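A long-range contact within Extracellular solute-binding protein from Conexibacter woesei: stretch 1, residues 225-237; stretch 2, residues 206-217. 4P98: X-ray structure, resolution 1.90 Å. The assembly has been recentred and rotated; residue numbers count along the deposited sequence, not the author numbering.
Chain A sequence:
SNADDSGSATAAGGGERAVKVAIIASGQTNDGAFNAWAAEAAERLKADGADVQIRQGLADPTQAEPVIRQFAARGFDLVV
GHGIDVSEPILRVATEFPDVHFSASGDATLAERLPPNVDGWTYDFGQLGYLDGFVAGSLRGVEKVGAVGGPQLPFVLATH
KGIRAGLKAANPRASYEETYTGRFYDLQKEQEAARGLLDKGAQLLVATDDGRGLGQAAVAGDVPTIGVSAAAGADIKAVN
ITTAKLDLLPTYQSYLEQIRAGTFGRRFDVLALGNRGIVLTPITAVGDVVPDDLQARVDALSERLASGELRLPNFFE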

ATOM      1  N   THR A 225      -0.311  13.123 -11.929  1.00 16.25           N
ATOM      2  CA  THR A 225      -0.138  12.739 -10.537  1.00 17.38           C
ATOM      3  C   THR A 225       0.466  11.328 -10.390  1.00 18.54           C
ATOM      4  O   THR A 225       0.463  10.514 -11.327  1.00 17.75           O
ATOM      5  CB  THR A 225      -1.451  12.818  -9.730  1.00 16.52           C
ATOM      6  OG1 THR A 225      -2.376  11.816 -10.161  1.00 16.84           O
ATOM      7  CG2 THR A 225      -2.090  14.204  -9.846  1.00 17.39           C
ATOM      8  N   ILE A 226       0.986  11.078  -9.192  1.00 16.72           N
ATOM      9  CA  ILE A 226       1.369   9.742  -8.727  1.00 15.48           C
ATOM     10  C   ILE A 226       0.723   9.528  -7.356  1.00 14.43           C
ATOM     11  O   ILE A 226       0.724  10.439  -6.532  1.00 14.21           O
ATOM     12  CB  ILE A 226       2.900   9.634  -8.590  1.00 16.86           C
ATOM     13  CG1 ILE A 226       3.550   9.671  -9.969  1.00 17.31           C
ATOM     14  CG2 ILE A 226       3.307   8.346  -7.866  1.00 18.04           C
ATOM     15  CD1 ILE A 226       5.057   9.843  -9.929  1.00 18.85           C
ATOM     16  N   GLY A 227       0.154   8.347  -7.117  1.00 15.39           N
ATOM     17  CA  GLY A 227      -0.256   7.955  -5.763  1.00 16.86           C
ATOM     18  C   GLY A 227      -1.700   8.190  -5.386  1.00 17.41           C
ATOM     19  O   GLY A 227      -2.103   7.866  -4.270  1.00 15.19           O
ATOM     20  N   VAL A 228      -2.490   8.723  -6.318  1.00 17.55           N
ATOM     21  CA  VAL A 228      -3.882   9.053  -6.037  1.00 16.49           C
ATOM     22  C   VAL A 228      -4.736   7.798  -5.937  1.00 16.39           C
ATOM     23  O   VAL A 228      -4.563   6.857  -6.697  1.00 20.38           O
ATOM     24  CB  VAL A 228      -4.462  10.034  -7.085  1.00 15.95           C
ATOM     25  CG1 VAL A 228      -5.931  10.303  -6.813  1.00 17.25           C
ATOM     26  CG2 VAL A 228      -3.659  11.318  -7.084  1.00 16.01           C
ATOM     27  N   SER A 229      -5.645   7.805  -4.970  1.00 16.55           N
ATOM     28  CA  SER A 229      -6.592   6.723  -4.740  1.00 17.02           C
ATOM     29  C   SER A 229      -7.239   6.238  -6.025  1.00 19.37           C
ATOM     30  O   SER A 229      -7.649   7.054  -6.867  1.00 20.76           O
ATOM     31  CB  SER A 229      -7.703   7.197  -3.788  1.00 17.43           C
ATOM     32  OG  SER A 229      -8.802   6.281  -3.740  1.00 17.59           O
ATOM     33  N   ALA A 230      -7.364   4.913  -6.135  1.00 17.66           N
ATOM     34  CA  ALA A 230      -8.080   4.267  -7.232  1.00 20.40           C
ATOM     35  C   ALA A 230      -9.583   4.592  -7.231  1.00 21.90           C
ATOM     36  O   ALA A 230     -10.244   4.375  -8.237  1.00 22.85           O
ATOM     37  CB  ALA A 230      -7.877   2.749  -7.198  1.00 21.99           C
ATOM     38  N   ALA A 231     -10.115   5.111  -6.123  1.00 21.82           N
ATOM     39  CA  ALA A 231     -11.549   5.439  -6.031  1.00 22.56           C
ATOM     40  C   ALA A 231     -11.898   6.819  -6.600  1.00 23.35           C
ATOM     41  O   ALA A 231     -13.051   7.231  -6.562  1.00 25.04           O
ATOM     42  CB  ALA A 231     -12.017   5.340  -4.591  1.00 22.83           C
ATOM     43  N   ALA A 232     -10.910   7.531  -7.121  1.00 22.48           N
ATOM     44  CA  ALA A 232     -11.141   8.833  -7.722  1.00 24.25           C
ATOM     45  C   ALA A 232     -11.983   8.717  -8.987  1.00 26.32           C
ATOM     46  O   ALA A 232     -12.114   7.637  -9.567  1.00 25.66           O
ATOM     47  CB  ALA A 232      -9.821   9.501  -8.027  1.00 23.32           C
ATOM     48  N   GLY A 233     -12.554   9.839  -9.410  1.00 27.35           N
ATOM     49  CA  GLY A 233     -13.359   9.886 -10.633  1.00 27.68           C
ATOM     50  C   GLY A 233     -12.518   9.722 -11.886  1.00 27.65           C
ATOM     51  O   GLY A 233     -11.299   9.868 -11.848  1.00 25.70           O
ATOM     52  N   ALA A 234     -13.184   9.433 -13.001  1.00 29.76           N
ATOM     53  CA  ALA A 234     -12.520   9.186 -14.280  1.00 30.34           C
ATOM     54  C   ALA A 234     -11.578  10.307 -14.713  1.00 26.92           C
ATOM     55  O   ALA A 234     -10.490  10.030 -15.195  1.00 31.90           O
ATOM     56  CB  ALA A 234     -13.554   8.912 -15.376  1.00 32.13           C
ATOM     57  N   ASP A 235     -11.975  11.564 -14.547  1.00 27.54           N
ATOM     58  CA  ASP A 235     -11.116  12.686 -14.956  1.00 30.04           C
ATOM     59  C   ASP A 235      -9.840  12.756 -14.148  1.00 26.62           C
ATOM     60  O   ASP A 235      -8.801  13.190 -14.660  1.00 24.51           O
ATOM     61  CB  ASP A 235     -11.841  14.040 -14.834  1.00 38.23           C
ATOM     62  CG  ASP A 235     -12.851  14.281 -15.946  1.00 45.05           C
ATOM     63  OD1 ASP A 235     -13.223  13.322 -16.658  1.00 54.83           O
ATOM     64  OD2 ASP A 235     -13.289  15.444 -16.093  1.00 58.66           O
ATOM     65  N   ILE A 236      -9.927  12.364 -12.876  1.00 26.09           N
ATOM     66  CA  ILE A 236      -8.762  12.389 -11.987  1.00 26.27           C
ATOM     67  C   ILE A 236      -7.890  11.161 -12.277  1.00 22.47           C
ATOM     68  O   ILE A 236      -6.675  11.280 -12.419  1.00 22.56           O
ATOM     69  CB  ILE A 236      -9.163  12.455 -10.484  1.00 27.45           C
ATOM     70  CG1 ILE A 236      -9.531  13.879 -10.046  1.00 33.00           C
ATOM     71  CG2 ILE A 236      -7.985  12.101  -9.598  1.00 26.88           C
ATOM     72  CD1 ILE A 236     -10.625  14.556 -10.833  1.00 36.04           C
ATOM     73  N   LYS A 237      -8.520   9.992 -12.387  1.00 22.78           N
ATOM     74  CA  LYS A 237      -7.792   8.764 -12.739  1.00 26.18           C
ATOM     75  C   LYS A 237      -7.022   8.946 -14.040  1.00 25.33           C
ATOM     76  O   LYS A 237      -5.918   8.436 -14.191  1.00 23.83           O
ATOM     77  CB  LYS A 237      -8.735   7.555 -12.823  1.00 29.91           C
ATOM     78  CG  LYS A 237      -9.208   7.053 -11.461  1.00 32.04           C
ATOM     79  CD  LYS A 237      -9.730   5.620 -11.513  1.00 36.19           C
ATOM     80  CE  LYS A 237     -11.103   5.549 -12.164  1.00 39.27           C
ATOM     81  NZ  LYS A 237     -11.641   4.157 -12.178  1.00 45.62           N
TER
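Stretch 2 (206-217) VATDDGRGLGQA

Neighbouring parallel strands often diverge at their C-terminal ends, and the segments that follow must find new ways to pack. The contact between residues 206-217 and 225-237 of this solute-binding protein is a compact example: a short strand pairing gives way to a loop and then to a helix, and the kinds of contact shift along the way.

Stretch 2 enters as the end of a strand, with V206 and A207 in extended conformation (phi/psi -107/126 and -98/131). It runs parallel to the strand of T225 and I226. V206 pairs with I226, their CA atoms 4.8 Å apart, and the two side chains lie on the same face of the sheet, where V206 CG1 comes within 4.3 Å of I226 CB. The carbonyl of I226 serves two neighbours: A207 N donates a nearly straight hydrogen bond to I226 O at 2.9 Å, and V206 CA makes a CA-H...O contact with the same I226 O at 3.4 Å. A207 CB points toward stretch 1 and lies 4.3 Å from V228 CG2. Its carbonyl lies beside G227, with A207 O 3.8 Å from G227 CA; a CB on G227 would collide with that oxygen, and the positive phi of G227 also favours glycine.

At T208 the chain leaves the strand, and the CA-to-CB bonds of T208 and D209 point away from stretch 1. A water lies in the gap, its O 2.6 Å from D209 O and 2.9 Å from G227 O. Direct hydrogen bonding between the backbones resumes at D210, whose O accepts from S229 N at 3.0 Å.

G211, the N-cap residue of the helix, has phi/psi 95/-18 and packs its backbone against V228, the CA atoms 4.3 Å apart. A CB here would clash with V228 CA, 2.8 Å away. V228 CG1 also approaches G211 O at 3.6 Å.

The helix begins at R212, whose side chain is held by its own stretch: NE donates to D210 OD1 at 2.9 Å, and NH2 forms a salt bridge with D210 OD2 at 2.7 Å. Thus anchored, the arginine lies along the turn of stretch 1. S229 OG and A231 CB sit over one face of its guanidinium, A231 CB 3.8 Å from R212 NH1, while R212 CG packs 3.7 Å from A232 CB.

Past G213, which makes no contact, L214 sends CD2 to within 3.5 Å of T225 CG2 and 3.8 Å of V228 CG2, bringing the helix back against the start of stretch 1. G215 then permits close approach by I236: I236 CG1 lies 3.7 Å from G215 C, and a CB on the glycine would be only 2.5 Å from I236 CG2. Q216 extends this contact, its NE2 3.3 Å from I236 CD1, before A217 passes out of reach.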

ATOM      1  N   VAL A 206       2.563  14.456  -6.219  1.00 14.85           N
ATOM      2  CA  VAL A 206       2.580  13.138  -5.598  1.00 14.71           C
ATOM      3  C   VAL A 206       1.757  13.151  -4.312  1.00 12.73           C
ATOM      4  O   VAL A 206       2.001  13.964  -3.446  1.00 13.04           O
ATOM      5  CB  VAL A 206       4.019  12.713  -5.251  1.00 16.09           C
ATOM      6  CG1 VAL A 206       4.044  11.272  -4.762  1.00 16.98           C
ATOM      7  CG2 VAL A 206       4.924  12.885  -6.460  1.00 18.06           C
ATOM      8  N   ALA A 207       0.803  12.233  -4.213  1.00 13.32           N
ATOM      9  CA  ALA A 207      -0.039  12.061  -3.028  1.00 14.17           C
ATOM     10  C   ALA A 207       0.476  10.933  -2.146  1.00 15.63           C
ATOM     11  O   ALA A 207       0.702   9.815  -2.630  1.00 14.68           O
ATOM     12  CB  ALA A 207      -1.461  11.739  -3.448  1.00 14.07           C
ATOM     13  N   THR A 208       0.616  11.201  -0.851  1.00 14.30           N
ATOM     14  CA  THR A 208       0.884  10.124   0.113  1.00 14.79           C
ATOM     15  C   THR A 208      -0.297   9.815   1.018  1.00 16.16           C
ATOM     16  O   THR A 208      -0.291   8.802   1.723  1.00 14.29           O
ATOM     17  CB  THR A 208       2.099  10.429   0.983  1.00 15.71           C
ATOM     18  OG1 THR A 208       1.869  11.613   1.741  1.00 16.26           O
ATOM     19  CG2 THR A 208       3.323  10.599   0.111  1.00 16.60           C
ATOM     20  N   ASP A 209      -1.299  10.685   1.028  1.00 14.79           N
ATOM     21  CA  ASP A 209      -2.533  10.377   1.714  1.00 17.03           C
ATOM     22  C   ASP A 209      -3.565   9.961   0.644  1.00 17.98           C
ATOM     23  O   ASP A 209      -3.208   9.264  -0.299  1.00 18.26           O
ATOM     24  CB  ASP A 209      -2.983  11.564   2.580  1.00 17.97           C
ATOM     25  CG  ASP A 209      -4.030  11.160   3.614  1.00 21.93           C
ATOM     26  OD1 ASP A 209      -3.709  10.372   4.517  1.00 25.63           O
ATOM     27  OD2 ASP A 209      -5.185  11.604   3.506  1.00 23.15           O
ATOM     28  N   ASP A 210      -4.822  10.381   0.752  1.00 15.66           N
ATOM     29  CA  ASP A 210      -5.846   9.892  -0.157  1.00 16.98           C
ATOM     30  C   ASP A 210      -5.552  10.274  -1.612  1.00 16.03           C
ATOM     31  O   ASP A 210      -5.576   9.422  -2.503  1.00 16.59           O
ATOM     32  CB  ASP A 210      -7.228  10.399   0.258  1.00 18.87           C
ATOM     33  CG  ASP A 210      -8.321   9.899  -0.662  1.00 19.61           C
ATOM     34  OD1 ASP A 210      -8.549  10.533  -1.698  1.00 17.72           O
ATOM     35  OD2 ASP A 210      -8.935   8.851  -0.376  1.00 25.10           O
ATOM     36  N   GLY A 211      -5.276  11.549  -1.835  1.00 13.12           N
ATOM     37  CA  GLY A 211      -4.952  12.050  -3.160  1.00 14.65           C
ATOM     38  C   GLY A 211      -6.096  12.650  -3.982  1.00 14.83           C
ATOM     39  O   GLY A 211      -5.825  13.341  -4.944  1.00 14.45           O
ATOM     40  N   ARG A 212      -7.357  12.387  -3.645  1.00 15.14           N
ATOM     41  CA  ARG A 212      -8.472  12.894  -4.480  1.00 16.42           C
ATOM     42  C   ARG A 212      -8.510  14.423  -4.612  1.00 17.12           C
ATOM     43  O   ARG A 212      -8.894  14.950  -5.661  1.00 18.85           O
ATOM     44  CB  ARG A 212      -9.812  12.372  -3.999  1.00 17.57           C
ATOM     45  CG  ARG A 212     -10.159  11.037  -4.625  1.00 19.03           C
ATOM     46  CD  ARG A 212     -11.392  10.436  -3.997  1.00 21.19           C
ATOM     47  NE  ARG A 212     -11.042   9.669  -2.821  1.00 19.19           N
ATOM     48  CZ  ARG A 212     -11.807   8.743  -2.254  1.00 20.91           C
ATOM     49  NH1 ARG A 212     -13.012   8.468  -2.727  1.00 22.72           N
ATOM     50  NH2 ARG A 212     -11.354   8.075  -1.195  1.00 24.65           N
ATOM     51  N   GLY A 213      -8.101  15.124  -3.564  1.00 16.22           N
ATOM     52  CA  GLY A 213      -8.065  16.586  -3.571  1.00 15.27           C
ATOM     53  C   GLY A 213      -6.908  17.082  -4.407  1.00 15.52           C
ATOM     54  O   GLY A 213      -7.057  17.969  -5.240  1.00 14.56           O
ATOM     55  N   LEU A 214      -5.745  16.481  -4.193  1.00 15.85           N
ATOM     56  CA  LEU A 214      -4.576  16.754  -5.017  1.00 14.89           C
ATOM     57  C   LEU A 214      -4.882  16.522  -6.502  1.00 13.45           C
ATOM     58  O   LEU A 214      -4.445  17.284  -7.366  1.00 14.32           O
ATOM     59  CB  LEU A 214      -3.420  15.864  -4.533  1.00 14.99           C
ATOM     60  CG  LEU A 214      -2.125  15.853  -5.327  1.00 15.57           C
ATOM     61  CD1 LEU A 214      -0.932  15.749  -4.374  1.00 15.82           C
ATOM     62  CD2 LEU A 214      -2.150  14.727  -6.344  1.00 15.30           C
ATOM     63  N   GLY A 215      -5.635  15.459  -6.773  1.00 12.64           N
ATOM     64  CA  GLY A 215      -6.034  15.084  -8.117  1.00 15.62           C
ATOM     65  C   GLY A 215      -6.877  16.149  -8.802  1.00 16.04           C
ATOM     66  O   GLY A 215      -6.690  16.426  -9.991  1.00 13.97           O
ATOM     67  N   GLN A 216      -7.794  16.748  -8.045  1.00 16.16           N
ATOM     68  CA  GLN A 216      -8.577  17.875  -8.543  1.00 18.23           C
ATOM     69  C   GLN A 216      -7.687  19.043  -8.939  1.00 15.16           C
ATOM     70  O   GLN A 216      -7.870  19.652 -10.002  1.00 17.46           O
ATOM     71  CB  GLN A 216      -9.573  18.355  -7.478  1.00 20.70           C
ATOM     72  CG  GLN A 216     -10.698  17.381  -7.239  1.00 26.89           C
ATOM     73  CD  GLN A 216     -11.743  17.425  -8.340  1.00 33.30           C
ATOM     74  OE1 GLN A 216     -11.971  18.472  -8.963  1.00 40.03           O
ATOM     75  NE2 GLN A 216     -12.391  16.293  -8.581  1.00 36.92           N
ATOM     76  N   ALA A 217      -6.736  19.376  -8.075  1.00 14.23           N
ATOM     77  CA  ALA A 217      -5.829  20.484  -8.343  1.00 15.72           C
ATOM     78  C   ALA A 217      -4.994  20.214  -9.595  1.00 16.72           C
ATOM     79  O   ALA A 217      -4.734  21.119 -10.400  1.00 15.86           O
ATOM     80  CB  ALA A 217      -4.919  20.724  -7.147  1.00 15.89           C
TER
HETATM   81  O   HOH W   1      -1.338   7.850  -1.476  1.00 22.82           O